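Local coordinates for AT-rich interactive domain-containing protein 4 (Arabidopsis thaliana, PDB 6LQF) that recognises both histone H3K4me3 and DNA through its ARID-PHD cassette, as an ISWI component that regulates the floral transition in Arabidopsis, at a contact of chain A with DNA. Numbering follows the deposited sequence.

Contact 1: a contact of chain A with DNA. Residues 83, 85-87, 108-109, 112. With nucleotides of chain B.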
# COMPACT_ATOMS: atom_id res chain seq x y z
N ASN A 83 9.40 5.78 -4.62
CA ASN A 83 8.71 6.08 -5.85
C ASN A 83 8.60 4.84 -6.74
O ASN A 83 8.11 4.92 -7.87
CB ASN A 83 9.41 7.26 -6.58
CG ASN A 83 9.17 8.58 -5.86
OD1 ASN A 83 8.19 8.77 -5.17
ND2 ASN A 83 10.14 9.49 -5.97
N ILE A 85 6.58 2.76 -5.85
CA ILE A 85 5.11 2.65 -5.68
C ILE A 85 4.51 3.78 -6.51
O ILE A 85 5.02 4.90 -6.50
CB ILE A 85 4.73 2.77 -4.18
CG1 ILE A 85 5.17 1.50 -3.46
CG2 ILE A 85 3.21 3.05 -3.98
CD1 ILE A 85 5.19 1.65 -1.93
N ASN A 86 3.45 3.51 -7.26
CA ASN A 86 2.71 4.55 -7.94
C ASN A 86 1.67 5.07 -6.97
O ASN A 86 0.60 4.50 -6.79
CB ASN A 86 2.05 4.00 -9.21
CG ASN A 86 1.30 5.04 -10.02
OD1 ASN A 86 1.14 6.18 -9.56
ND2 ASN A 86 0.82 4.69 -11.23
N TRP A 87 2.00 6.20 -6.33
CA TRP A 87 1.17 6.72 -5.24
C TRP A 87 -0.14 7.30 -5.78
O TRP A 87 -1.21 6.93 -5.33
CB TRP A 87 1.96 7.79 -4.45
CG TRP A 87 3.11 7.19 -3.71
CD1 TRP A 87 4.36 6.94 -4.22
CD2 TRP A 87 3.12 6.72 -2.37
NE1 TRP A 87 5.15 6.31 -3.27
CE2 TRP A 87 4.41 6.20 -2.11
CE3 TRP A 87 2.16 6.73 -1.34
CZ2 TRP A 87 4.73 5.66 -0.86
CZ3 TRP A 87 2.51 6.23 -0.09
CH2 TRP A 87 3.80 5.70 0.13
N GLY A 108 0.67 12.33 -4.65
CA GLY A 108 1.71 11.40 -4.24
C GLY A 108 2.59 11.94 -3.13
O GLY A 108 2.84 11.27 -2.13
N ASN A 109 3.03 13.18 -3.30
CA ASN A 109 3.84 13.78 -2.24
C ASN A 109 3.05 13.90 -0.91
O ASN A 109 3.58 13.64 0.19
CB ASN A 109 4.30 15.17 -2.70
CG ASN A 109 5.26 15.82 -1.71
OD1 ASN A 109 4.82 16.58 -0.86
ND2 ASN A 109 6.56 15.55 -1.85
N LYS A 112 2.81 10.48 0.77
CA LYS A 112 4.07 10.10 1.39
C LYS A 112 4.27 10.84 2.72
O LYS A 112 4.69 10.22 3.69
CB LYS A 112 5.24 10.37 0.43
CG LYS A 112 5.21 9.35 -0.72
CD LYS A 112 6.15 9.79 -1.87
CE LYS A 112 7.52 9.43 -1.50
NZ LYS A 112 8.50 9.86 -2.60
P DG B 5 3.56 9.30 -7.93
OP1 DG B 5 3.89 7.94 -7.48
OP2 DG B 5 2.21 9.87 -7.55
O5' DG B 5 4.69 10.25 -7.42
C5' DG B 5 6.05 9.83 -7.59
C4' DG B 5 6.99 11.00 -7.32
O4' DG B 5 6.87 11.97 -8.39
C3' DG B 5 6.75 11.74 -6.03
O3' DG B 5 8.05 12.18 -5.50
C2' DG B 5 5.91 12.92 -6.49
C1' DG B 5 6.52 13.24 -7.85
N9 DG B 5 5.59 13.87 -8.79
C8 DG B 5 4.35 13.43 -9.15
N7 DG B 5 3.72 14.24 -9.96
C5 DG B 5 4.65 15.26 -10.17
C6 DG B 5 4.57 16.41 -10.98
O6 DG B 5 3.61 16.78 -11.69
N1 DG B 5 5.71 17.23 -10.87
C2 DG B 5 6.82 16.88 -10.16
N2 DG B 5 7.84 17.75 -10.16
N3 DG B 5 6.91 15.79 -9.42
C4 DG B 5 5.79 15.02 -9.49
P DA B 6 8.19 13.16 -4.27
OP1 DA B 6 9.36 12.76 -3.58
OP2 DA B 6 6.97 13.25 -3.55
O5' DA B 6 8.41 14.56 -4.97
C5' DA B 6 9.55 14.83 -5.76
C4' DA B 6 9.79 16.32 -5.86
O4' DA B 6 8.84 16.94 -6.74
C3' DA B 6 9.71 17.09 -4.54
O3' DA B 6 10.72 18.09 -4.60
C2' DA B 6 8.30 17.64 -4.58
C1' DA B 6 8.04 17.89 -6.04
N9 DA B 6 6.66 17.71 -6.49
C8 DA B 6 5.85 16.64 -6.20
N7 DA B 6 4.70 16.68 -6.81
C5 DA B 6 4.72 17.87 -7.50
C6 DA B 6 3.79 18.50 -8.33
N6 DA B 6 2.59 18.00 -8.60
N1 DA B 6 4.14 19.67 -8.89
C2 DA B 6 5.34 20.17 -8.63
N3 DA B 6 6.30 19.68 -7.87
C4 DA B 6 5.93 18.52 -7.32
O HOH W 1 5.85 6.52 -8.75
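The backbone N-H of Trp87 and a bridging water both hold OP1 on the phosphate of DG5 of chain B. Trp87 N donates to OP1 over 2.8 Å at a fairly straight 158°. Water 1 lies 2.7 Å from OP1 and also meets the carbonyl oxygens of Asn83 and Ile85. OP1 sits in the plane of the Trp87 indole, at its edge near CD1. Over the centre of one indole face lies Lys112 CG, 3.5 Å above the plane, with Ile85 CG2 offset toward the rim of the other.

From its own face of the indole the lysine chain bends at chi3 (80°) and carries NZ to the next phosphate, where it makes a salt bridge of 3.2 Å to OP1 of DA6 of chain B. NZ also donates to Asn83 OD1 at 2.8 Å, coming from above the carbonyl plane. The Asn83 amide lies alongside the sugar, CG being 3.6 Å from DG5 C4'. An alanine here would probably leave the lysine ammonium without its amide mate, freer to swing from the phosphate, and open a gap beside the deoxyribose.

Asn109 reaches the other oxygen of the DA6 phosphate, ND2 donating to OP2 over 2.9 Å nearly in its amide plane. The site joins the 3-10 helix 79-84, the start of helix 87-91 and the first turns of helix 107-118 within the ARID domain.

Contact 2: a contact of chain A with DNA. Residues 57-59, 114. With nucleotides of chain C.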
# COMPACT_ATOMS: atom_id res chain seq x y z
N ALA A 57 -7.12 14.80 9.67
CA ALA A 57 -6.46 15.11 8.41
C ALA A 57 -7.48 14.85 7.31
O ALA A 57 -8.28 13.90 7.36
CB ALA A 57 -5.21 14.28 8.15
N VAL A 58 -7.44 15.72 6.32
CA VAL A 58 -8.40 15.70 5.21
C VAL A 58 -7.60 15.62 3.91
O VAL A 58 -6.57 16.29 3.74
CB VAL A 58 -9.24 16.95 5.24
CG1 VAL A 58 -10.16 17.07 4.01
CG2 VAL A 58 -10.06 16.98 6.51
N LEU A 59 -8.11 14.81 2.98
CA LEU A 59 -7.55 14.63 1.64
C LEU A 59 -8.73 14.60 0.66
O LEU A 59 -9.60 13.75 0.78
CB LEU A 59 -6.77 13.34 1.55
CG LEU A 59 -6.16 13.09 0.17
CD1 LEU A 59 -5.13 14.14 -0.07
CD2 LEU A 59 -5.52 11.73 0.12
N HIS A 114 1.84 12.01 4.68
CA HIS A 114 0.90 11.48 5.67
C HIS A 114 1.37 10.10 6.15
O HIS A 114 1.15 9.75 7.32
CB HIS A 114 -0.50 11.32 5.10
CG HIS A 114 -1.25 12.61 4.88
ND1 HIS A 114 -1.32 13.60 5.83
CD2 HIS A 114 -2.03 13.02 3.85
CE1 HIS A 114 -2.09 14.57 5.39
NE2 HIS A 114 -2.54 14.25 4.19
P DT C 3 -4.65 18.69 6.20
OP1 DT C 3 -5.75 17.95 6.74
OP2 DT C 3 -3.39 18.06 6.01
O5' DT C 3 -5.07 19.34 4.82
C5' DT C 3 -6.30 20.02 4.71
C4' DT C 3 -6.48 20.64 3.35
O4' DT C 3 -5.53 21.70 3.19
C3' DT C 3 -6.31 19.72 2.13
O3' DT C 3 -7.51 19.86 1.38
C2' DT C 3 -5.13 20.32 1.39
C1' DT C 3 -5.16 21.76 1.84
N1 DT C 3 -3.88 22.44 1.80
C2 DT C 3 -3.80 23.69 1.24
O2 DT C 3 -4.72 24.22 0.67
N3 DT C 3 -2.56 24.26 1.31
C4 DT C 3 -1.43 23.74 1.91
O4 DT C 3 -0.40 24.37 1.92
C5 DT C 3 -1.61 22.44 2.52
C7 DT C 3 -0.45 21.79 3.20
C6 DT C 3 -2.82 21.88 2.46
P DA C 4 -7.96 18.88 0.25
OP1 DA C 4 -9.32 18.56 0.49
OP2 DA C 4 -6.99 17.84 0.03
O5' DA C 4 -7.87 19.78 -1.05
C5' DA C 4 -8.72 20.91 -1.18
C4' DA C 4 -8.42 21.66 -2.46
O4' DA C 4 -7.17 22.36 -2.35
C3' DA C 4 -8.33 20.83 -3.73
O3' DA C 4 -8.92 21.66 -4.72
C2' DA C 4 -6.84 20.70 -3.95
C1' DA C 4 -6.32 22.00 -3.42
N9 DA C 4 -4.97 21.98 -2.88
C8 DA C 4 -4.38 21.01 -2.12
N7 DA C 4 -3.19 21.33 -1.69
C5 DA C 4 -2.99 22.60 -2.19
C6 DA C 4 -1.92 23.49 -2.10
N6 DA C 4 -0.80 23.22 -1.43
N1 DA C 4 -2.04 24.68 -2.71
C2 DA C 4 -3.16 24.94 -3.39
N3 DA C 4 -4.23 24.20 -3.54
C4 DA C 4 -4.09 23.03 -2.90
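Val58 gives its backbone N-H to the phosphate of DT3 of chain C: N donates to OP1 over 2.8 Å, with 162° at the hydrogen. This bond ties the short strand 58-59 to the DNA, and because the donor is the main chain, it probably depends little on the identity of the side chain.

The valine side chain continues along the backbone of the DNA. CB stands 3.9 Å from DT3 OP1, the same oxygen that the amide holds. From there CG1 runs anti to the backbone N (chi1 174°), which carries the methyl on toward the following phosphate, and it ends 3.9 Å from OP1 of DA4 of chain C. One branched side chain thus lies alongside two successive phosphates, touching their oxygens by van der Waals contact. The carbonyl oxygen of Val58 lies near OP1 and O5' of DT3 without a bond to either.

The neighbours fill in on either side. Ala57 CA comes within 3.4 Å of DT3 OP1, next to the bonded amide. Leu59 approaches DA4 OP2 with its CA at 3.6 Å, and its CD1 methyl stays a little further off. His114 meets the DT3 phosphate from helix 107-118: CE1 of the imidazole points edge-on at OP2, 3.8 Å away and in the plane of the ring. That is a contact of a ring carbon with an oxygen, although any positive charge on the imidazole would probably help to steady the phosphate.

The contacts described are with phosphate oxygens, and none is with the bases of DT3 and DA4. The site therefore probably serves to seat the ARID domain on the backbone of the duplex and fix its position there, rather than to read sequence.

About 15 Å separates the C-alpha centres of contact 1 and contact 2, and helix 107-118 runs through both: Gly108, Asn109 and Lys112 serve contact 1, while His114 serves contact 2. The two sites fall on different DNA chains, B and C, and each takes in two consecutive nucleotides. Contact 1 adds the segment from 83 to 87, contact 2 the segment from 57 to 59. The ARID domain is thereby braced against the backbones of both chains with helix 107-118 contributing to both, which probably sets how it sits on the duplex.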